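Probable zinc protease PqqL (Escherichia coli, PDB 6OFT) probably acts as a periplasmic zinc-dependent endopeptidase of the M16 family, with this chain forming the first half of the protein. Local coordinates at residues A[11-14]-A[18-21]; A[320-325]-A[419-424]. One frame throughout, in Å; residues are numbered along the deposited sequence.

Contact 1 of 2, residues A[11-14]-A[18-21]; sequences TGQL and LRYM
Tyr-20 lays its ring over Gly-12 in a beta hairpin, strands 10-13 and 19-24, at one margin of the six-stranded mixed sheet in the first M16 domain. With chi1 at 50°, Tyr-20 CG stands between the backbone N and the carbonyl carbon, which carries the ring back across the neighbouring strand. Gly-12 CA sits over the ring face, 4.0 Å from the centroid of the Tyr-20 ring, in a CH-pi contact. The Leu-14 side chain crosses that of Tyr-20 at about a right angle, its CD2 3.8 Å from Tyr-20 CE2. Leu-14 also runs alongside Leu-18, CD1 of the former 3.8 Å from CD2 of the latter; Ile-216 of helix 209-220 touches both Leu-14 and Tyr-20. On the other face of the hairpin, Thr-11 and Met-21 lie side by side, Thr-11 CG2 meeting Met-21 CE, while Gln-13 and Arg-19 cross obliquely with their CG atoms touching. Gln-13 NE2 hydrogen-bonds to Gly-17 O. Backbone hydrogen bonds run from Tyr-20 N to Gly-12 O (2.9 Å), Gly-12 N to Tyr-20 O (longer, 3.3 Å) and Leu-14 N to Leu-18 O. A water in the plane of the Tyr-20 ring lies 2.7 Å from its OH and donates to Gln-13 O.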
loop_
_atom_site.group_PDB
_atom_site.type_symbol
_atom_site.label_atom_id
_atom_site.label_comp_id
_atom_site.label_asym_id
_atom_site.label_seq_id
_atom_site.Cartn_x
_atom_site.Cartn_y
_atom_site.Cartn_z
ATOM N N THR A 11 -20.780 3.654 -9.665
ATOM C CA THR A 11 -20.554 4.362 -8.399
ATOM C C THR A 11 -21.771 5.184 -8.037
ATOM O O THR A 11 -22.513 5.620 -8.914
ATOM C CB THR A 11 -19.294 5.263 -8.423
ATOM O OG1 THR A 11 -19.397 6.212 -9.485
ATOM C CG2 THR A 11 -18.015 4.483 -8.536
ATOM N N GLY A 12 -21.935 5.433 -6.753
ATOM C CA GLY A 12 -23.059 6.214 -6.270
ATOM C C GLY A 12 -23.156 6.215 -4.771
ATOM O O GLY A 12 -22.311 5.642 -4.082
ATOM N N GLN A 13 -24.202 6.843 -4.273
ATOM C CA GLN A 13 -24.442 6.981 -2.849
ATOM C C GLN A 13 -25.906 6.708 -2.538
ATOM O O GLN A 13 -26.791 7.093 -3.310
ATOM C CB GLN A 13 -24.095 8.419 -2.435
ATOM C CG GLN A 13 -23.455 8.543 -1.066
ATOM C CD GLN A 13 -23.106 9.975 -0.711
ATOM O OE1 GLN A 13 -23.557 10.931 -1.352
ATOM N NE2 GLN A 13 -22.293 10.155 0.335
ATOM N N LEU A 14 -26.164 6.055 -1.401
ATOM C CA LEU A 14 -27.526 5.831 -0.910
ATOM C C LEU A 14 -27.937 7.139 -0.210
ATOM O O LEU A 14 -27.047 7.928 0.127
ATOM C CB LEU A 14 -27.547 4.630 0.066
ATOM C CG LEU A 14 -27.222 3.231 -0.531
ATOM C CD1 LEU A 14 -27.235 2.168 0.535
ATOM C CD2 LEU A 14 -28.192 2.840 -1.641
ATOM N N LEU A 18 -24.094 6.379 2.447
ATOM C CA LEU A 18 -23.212 5.246 2.175
ATOM C C LEU A 18 -22.867 5.230 0.685
ATOM O O LEU A 18 -23.767 5.324 -0.144
ATOM C CB LEU A 18 -23.860 3.907 2.609
ATOM C CG LEU A 18 -22.979 2.649 2.418
ATOM C CD1 LEU A 18 -22.891 1.833 3.692
ATOM C CD2 LEU A 18 -23.486 1.787 1.256
ATOM N N ARG A 19 -21.575 5.101 0.352
ATOM C CA ARG A 19 -21.134 5.057 -1.037
ATOM C C ARG A 19 -21.016 3.612 -1.474
ATOM O O ARG A 19 -20.824 2.732 -0.642
ATOM C CB ARG A 19 -19.779 5.768 -1.208
ATOM C CG ARG A 19 -19.827 7.309 -1.189
ATOM C CD ARG A 19 -18.416 7.881 -1.036
ATOM N NE ARG A 19 -18.004 7.914 0.372
ATOM C CZ ARG A 19 -16.789 8.223 0.823
ATOM N NH1 ARG A 19 -15.807 8.502 -0.029
ATOM N NH2 ARG A 19 -16.544 8.239 2.128
ATOM N N TYR A 20 -21.142 3.355 -2.776
ATOM C CA TYR A 20 -20.975 1.997 -3.303
ATOM C C TYR A 20 -20.218 2.029 -4.605
ATOM O O TYR A 20 -20.234 3.042 -5.311
ATOM C CB TYR A 20 -22.308 1.242 -3.441
ATOM C CG TYR A 20 -23.392 2.011 -4.171
ATOM C CD1 TYR A 20 -23.476 1.990 -5.561
ATOM C CD2 TYR A 20 -24.356 2.727 -3.472
ATOM C CE1 TYR A 20 -24.451 2.723 -6.239
ATOM C CE2 TYR A 20 -25.353 3.435 -4.137
ATOM C CZ TYR A 20 -25.402 3.428 -5.520
ATOM O OH TYR A 20 -26.401 4.113 -6.167
ATOM N N MET A 21 -19.524 0.928 -4.907
ATOM C CA MET A 21 -18.743 0.747 -6.127
ATOM C C MET A 21 -18.974 -0.667 -6.568
ATOM O O MET A 21 -18.763 -1.601 -5.788
ATOM C CB MET A 21 -17.243 0.989 -5.900
ATOM C CG MET A 21 -16.918 2.318 -5.278
ATOM S SD MET A 21 -15.146 2.562 -5.252
ATOM C CE MET A 21 -15.023 3.950 -6.349
HETATM O O HOH W 1 -28.288 5.251 -4.574
#

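Contact 2 of 2, residues A[320-325]-A[419-424]; sequences LFFRVN and EKWQQL
Phe-322 meets Trp-421 and Leu-424 where helix 414-425 packs over a face of the five-stranded mixed sheet in the second alpha/beta domain of this M16 half-protein. The short strand and helix axes run nearly at right angles (87°) and stay 12.5 Å apart at their closest, a spacing bridged by side chains alone. The tight part gathers at the tip of the Phe-322 ring. Phe-322 CZ lies 3.8 Å from Trp-421 CZ3, and the indole directs an edge of its six-membered ring toward the phenylalanine face in an offset edge-to-face pair, with planes 68° apart and centroids separated by 5.5 Å. With chi1 at -177°, the indole of Trp-421 swings away from its own backbone N, and its far end comes to the strand. Leu-424 arrives differently: its CD2 sits at the edge of the Phe-322 ring, near the ring plane and 3.8 Å from CZ. With a serine in place of Phe-322, Trp-421 CZ3 and Leu-424 CD2 would probably lose their common apolar partner, and a gap would be likely to open between sheet and helix. Packing slackens toward Leu-320, whose CD2 approaches Leu-424 CD2 only to 4.2 Å. Glu-419, Gln-422 and Gln-423 occupy the solvent side of the helix and do not touch the strand. On the buried side, Leu-342 and Ile-345 of helix 331-348 touch Trp-421, and the same helix supplies Asp-346, whose OD1 accepts a hydrogen bond from Trp-421 NE1.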
loop_
_atom_site.group_PDB
_atom_site.type_symbol
_atom_site.label_atom_id
_atom_site.label_comp_id
_atom_site.label_asym_id
_atom_site.label_seq_id
_atom_site.Cartn_x
_atom_site.Cartn_y
_atom_site.Cartn_z
ATOM N N LEU A 320 11.381 7.086 -2.293
ATOM C CA LEU A 320 12.014 6.496 -3.457
ATOM C C LEU A 320 13.378 6.012 -2.986
ATOM O O LEU A 320 14.184 6.816 -2.512
ATOM C CB LEU A 320 12.170 7.535 -4.573
ATOM C CG LEU A 320 11.251 7.433 -5.779
ATOM C CD1 LEU A 320 9.849 7.870 -5.435
ATOM C CD2 LEU A 320 11.752 8.325 -6.884
ATOM N N PHE A 321 13.623 4.696 -3.057
ATOM C CA PHE A 321 14.921 4.153 -2.661
ATOM C C PHE A 321 15.665 3.441 -3.792
ATOM O O PHE A 321 15.045 2.896 -4.708
ATOM C CB PHE A 321 14.824 3.256 -1.424
ATOM C CG PHE A 321 14.032 1.978 -1.555
ATOM C CD1 PHE A 321 14.652 0.794 -1.934
ATOM C CD2 PHE A 321 12.676 1.945 -1.240
ATOM C CE1 PHE A 321 13.921 -0.392 -2.049
ATOM C CE2 PHE A 321 11.952 0.754 -1.330
ATOM C CZ PHE A 321 12.585 -0.410 -1.712
ATOM N N PHE A 322 16.998 3.407 -3.692
ATOM C CA PHE A 322 17.880 2.749 -4.659
ATOM C C PHE A 322 18.740 1.781 -3.876
ATOM O O PHE A 322 19.516 2.197 -3.022
ATOM C CB PHE A 322 18.717 3.779 -5.434
ATOM C CG PHE A 322 17.874 4.816 -6.141
ATOM C CD1 PHE A 322 17.558 6.023 -5.521
ATOM C CD2 PHE A 322 17.387 4.584 -7.421
ATOM C CE1 PHE A 322 16.752 6.968 -6.160
ATOM C CE2 PHE A 322 16.583 5.533 -8.067
ATOM C CZ PHE A 322 16.272 6.721 -7.434
ATOM N N ARG A 323 18.553 0.481 -4.126
ATOM C CA ARG A 323 19.235 -0.583 -3.403
ATOM C C ARG A 323 20.112 -1.469 -4.273
ATOM O O ARG A 323 19.747 -1.782 -5.403
ATOM C CB ARG A 323 18.191 -1.423 -2.642
ATOM C CG ARG A 323 18.774 -2.578 -1.812
ATOM C CD ARG A 323 17.696 -3.384 -1.117
ATOM N NE ARG A 323 16.945 -2.594 -0.137
ATOM C CZ ARG A 323 17.386 -2.292 1.080
ATOM N NH1 ARG A 323 18.586 -2.701 1.478
ATOM N NH2 ARG A 323 16.634 -1.578 1.908
ATOM N N VAL A 324 21.273 -1.881 -3.721
ATOM C CA VAL A 324 22.189 -2.838 -4.327
ATOM C C VAL A 324 22.426 -3.938 -3.279
ATOM O O VAL A 324 22.854 -3.640 -2.159
ATOM C CB VAL A 324 23.513 -2.227 -4.879
ATOM C CG1 VAL A 324 24.531 -3.320 -5.193
ATOM C CG2 VAL A 324 23.265 -1.371 -6.122
ATOM N N ASN A 325 22.126 -5.198 -3.643
ATOM C CA ASN A 325 22.319 -6.358 -2.778
ATOM C C ASN A 325 23.745 -6.873 -2.904
ATOM O O ASN A 325 24.259 -7.044 -4.015
ATOM C CB ASN A 325 21.291 -7.443 -3.076
ATOM C CG ASN A 325 19.858 -6.949 -3.006
ATOM O OD1 ASN A 325 19.070 -7.140 -3.938
ATOM N ND2 ASN A 325 19.493 -6.279 -1.914
ATOM N N GLU A 419 15.834 16.728 -15.472
ATOM C CA GLU A 419 15.389 17.773 -14.553
ATOM C C GLU A 419 14.913 17.169 -13.234
ATOM O O GLU A 419 15.337 17.630 -12.167
ATOM C CB GLU A 419 14.266 18.603 -15.178
ATOM C CG GLU A 419 14.104 19.962 -14.522
ATOM C CD GLU A 419 12.691 20.501 -14.552
ATOM O OE1 GLU A 419 12.056 20.468 -15.631
ATOM O OE2 GLU A 419 12.220 20.965 -13.490
ATOM N N LYS A 420 14.061 16.125 -13.315
ATOM C CA LYS A 420 13.502 15.413 -12.173
ATOM C C LYS A 420 14.573 14.675 -11.376
ATOM O O LYS A 420 14.508 14.655 -10.134
ATOM C CB LYS A 420 12.401 14.445 -12.621
ATOM C CG LYS A 420 11.014 15.042 -12.555
ATOM C CD LYS A 420 10.118 14.243 -11.616
ATOM C CE LYS A 420 8.638 14.460 -11.834
ATOM N NZ LYS A 420 8.250 15.899 -11.820
ATOM N N TRP A 421 15.556 14.068 -12.083
ATOM C CA TRP A 421 16.686 13.391 -11.453
ATOM C C TRP A 421 17.544 14.396 -10.666
ATOM O O TRP A 421 17.910 14.123 -9.518
ATOM C CB TRP A 421 17.553 12.664 -12.477
ATOM C CG TRP A 421 18.681 11.911 -11.832
ATOM C CD1 TRP A 421 19.974 12.329 -11.686
ATOM C CD2 TRP A 421 18.595 10.630 -11.197
ATOM N NE1 TRP A 421 20.708 11.371 -11.030
ATOM C CE2 TRP A 421 19.883 10.322 -10.702
ATOM C CE3 TRP A 421 17.574 9.665 -11.084
ATOM C CZ2 TRP A 421 20.173 9.099 -10.079
ATOM C CZ3 TRP A 421 17.853 8.475 -10.427
ATOM C CH2 TRP A 421 19.139 8.205 -9.928
ATOM N N GLN A 422 17.862 15.553 -11.274
ATOM C CA GLN A 422 18.639 16.582 -10.585
ATOM C C GLN A 422 17.911 17.098 -9.340
ATOM O O GLN A 422 18.557 17.330 -8.315
ATOM C CB GLN A 422 19.032 17.725 -11.524
ATOM C CG GLN A 422 20.280 18.457 -11.042
ATOM C CD GLN A 422 20.440 19.808 -11.679
ATOM O OE1 GLN A 422 19.975 20.817 -11.152
ATOM N NE2 GLN A 422 21.109 19.859 -12.818
ATOM N N GLN A 423 16.576 17.244 -9.407
ATOM C CA GLN A 423 15.759 17.679 -8.262
ATOM C C GLN A 423 15.773 16.647 -7.127
ATOM O O GLN A 423 15.936 17.024 -5.961
ATOM C CB GLN A 423 14.327 17.974 -8.700
ATOM C CG GLN A 423 14.200 19.290 -9.460
ATOM C CD GLN A 423 12.883 19.410 -10.189
ATOM O OE1 GLN A 423 12.169 18.425 -10.406
ATOM N NE2 GLN A 423 12.542 20.628 -10.596
ATOM N N LEU A 424 15.632 15.381 -7.488
ATOM C CA LEU A 424 15.640 14.256 -6.525
ATOM C C LEU A 424 17.006 14.188 -5.848
ATOM O O LEU A 424 17.037 14.049 -4.674
ATOM C CB LEU A 424 15.352 12.938 -7.237
ATOM C CG LEU A 424 15.468 11.684 -6.381
ATOM C CD1 LEU A 424 14.401 11.649 -5.314
ATOM C CD2 LEU A 424 15.402 10.433 -7.218
#

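Contact 1 lies within one sheet, and contact 2 packs a helix on the other; they sit on opposite sides of the chain's centre: their centres are about 40 Å apart and their nearest atoms about 25 Å, so they do not touch. They follow one another along the chain, the hairpin of contact 1 closing locally, whereas contact 2 joins segments 94 residues apart. One element from that long, mostly helical interval reaches back to contact 1: helix 378-391 touches Met-21 through Leu-385 and Ser-389. Both contacts lie away from the predicted zinc ligands His-54, His-58 and Glu-134 and the predicted proton acceptor Glu-57, and are structural packing within the two domains.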